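Local coordinates for protein amine Dehydrogenase (PDB 1JMX) that forms the beta-propeller subunit of a quinohemoprotein amine dehydrogenase, which probably oxidises primary amines to aldehydes and passes the electrons on through heme c, at residues S237-L240 and K241-K244. Numbering follows the deposited sequence.
Sequences SVDL and KTGK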
loop_
_atom_site.group_PDB
_atom_site.type_symbol
_atom_site.label_atom_id
_atom_site.label_comp_id
_atom_site.label_asym_id
_atom_site.label_seq_id
_atom_site.Cartn_x
_atom_site.Cartn_y
_atom_site.Cartn_z
ATOM N N SER B 237 25.714 -2.048 19.958
ATOM C CA SER B 237 26.758 -2.971 19.551
ATOM C C SER B 237 27.042 -4.047 20.592
ATOM O O SER B 237 26.911 -3.824 21.796
ATOM C CB SER B 237 28.048 -2.225 19.195
ATOM O OG SER B 237 28.664 -1.669 20.342
ATOM N N VAL B 238 27.365 -5.239 20.099
ATOM C CA VAL B 238 27.705 -6.365 20.950
ATOM C C VAL B 238 29.079 -6.820 20.492
ATOM O O VAL B 238 29.252 -7.220 19.346
ATOM C CB VAL B 238 26.709 -7.540 20.799
ATOM C CG1 VAL B 238 27.055 -8.644 21.794
ATOM C CG2 VAL B 238 25.275 -7.064 21.008
ATOM N N ASP B 239 30.066 -6.687 21.370
ATOM C CA ASP B 239 31.434 -7.097 21.066
ATOM C C ASP B 239 31.424 -8.624 21.039
ATOM O O ASP B 239 31.141 -9.269 22.052
ATOM C CB ASP B 239 32.386 -6.585 22.153
ATOM C CG ASP B 239 33.837 -6.603 21.716
ATOM O OD1 ASP B 239 34.342 -7.678 21.340
ATOM O OD2 ASP B 239 34.473 -5.527 21.744
ATOM N N LEU B 240 31.706 -9.203 19.877
ATOM C CA LEU B 240 31.679 -10.653 19.747
ATOM C C LEU B 240 32.834 -11.400 20.407
ATOM O O LEU B 240 32.819 -12.624 20.481
ATOM C CB LEU B 240 31.530 -11.054 18.281
ATOM C CG LEU B 240 30.235 -10.586 17.611
ATOM C CD1 LEU B 240 30.183 -11.133 16.203
ATOM C CD2 LEU B 240 29.016 -11.043 18.398
ATOM N N LYS B 241 33.826 -10.662 20.896
ATOM C CA LYS B 241 34.971 -11.264 21.573
ATOM C C LYS B 241 34.714 -11.366 23.077
ATOM O O LYS B 241 34.808 -12.442 23.674
ATOM C CB LYS B 241 36.239 -10.428 21.329
ATOM C CG LYS B 241 36.716 -10.435 19.881
ATOM C CD LYS B 241 37.782 -9.372 19.583
ATOM C CE LYS B 241 37.185 -7.947 19.519
ATOM N NZ LYS B 241 36.067 -7.780 18.514
ATOM N N THR B 242 34.298 -10.251 23.660
ATOM C CA THR B 242 34.067 -10.152 25.096
ATOM C C THR B 242 32.615 -10.156 25.562
ATOM O O THR B 242 32.353 -10.213 26.769
ATOM C CB THR B 242 34.722 -8.863 25.627
ATOM O OG1 THR B 242 34.235 -7.747 24.869
ATOM C CG2 THR B 242 36.236 -8.930 25.484
ATOM N N GLY B 243 31.677 -10.049 24.625
ATOM C CA GLY B 243 30.271 -10.020 24.998
ATOM C C GLY B 243 29.827 -8.672 25.546
ATOM O O GLY B 243 28.683 -8.521 25.977
ATOM N N LYS B 244 30.732 -7.694 25.547
ATOM C CA LYS B 244 30.436 -6.342 26.026
ATOM C C LYS B 244 29.412 -5.649 25.125
ATOM O O LYS B 244 29.564 -5.629 23.905
ATOM C CB LYS B 244 31.717 -5.508 26.046
ATOM C CG LYS B 244 32.649 -5.808 27.202
ATOM C CD LYS B 244 34.125 -5.572 26.826
ATOM C CE LYS B 244 34.358 -4.301 25.983
ATOM N NZ LYS B 244 34.426 -4.543 24.497
HETATM O O HOH W 1 30.521 -3.083 22.379
#
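The tight turn of a beta hairpin, in which Asp239 meets Lys241, Thr242, Gly243 and Lys244, is a worked example of one residue closing a loop with both its backbone and its side chain. Asp239 N donates to Lys244 O at 2.8 Å, almost perfectly straight at 178°, and Gly243 N returns a more bent bond to Asp239 O at 2.7 Å, an alpha-turn. Gly243 has a positive phi, a backbone shape that glycine adopts without strain. Lys244 O also accepts a hydrogen bond from a water that bridges to Ser237 OG. The hairpin joins strand 230-239 to strand 245-250 within one blade of the seven-bladed beta propeller, where the side chain of Leu240 packs on His208 and Phe210. With CG anti to the backbone N (chi1 -163°), beside the carbonyl carbon, the carboxylate of Asp239 lies where the N-H groups of the loop can reach OD1. OD1 accepts Lys241 N at 3.1 Å through its anti lone pair, forming an Asx turn, and takes a longer, weak bond from Thr242 N. The two oxygens then divide the lysines between them. Lys241 bends back at chi3 and chi4 to bring NZ 3.3 Å from OD1, a salt bridge whose hydrogen bond is weak, while the same ammonium group hydrogen-bonds Arg207 O. Lys244 runs alongside Asp239 and curls its end inward, so that NZ lies 2.9 Å from OD2. This ammonium group also donates to Thr242 OG1 at 3.2 Å, and that hydroxyl oxygen sits 3.4 Å from Asp239 CG. With an alanine at position Asp239, Lys244 NZ would probably lose its counter-charge and Lys241 N its side-chain acceptor, the turn then relying on backbone bonds.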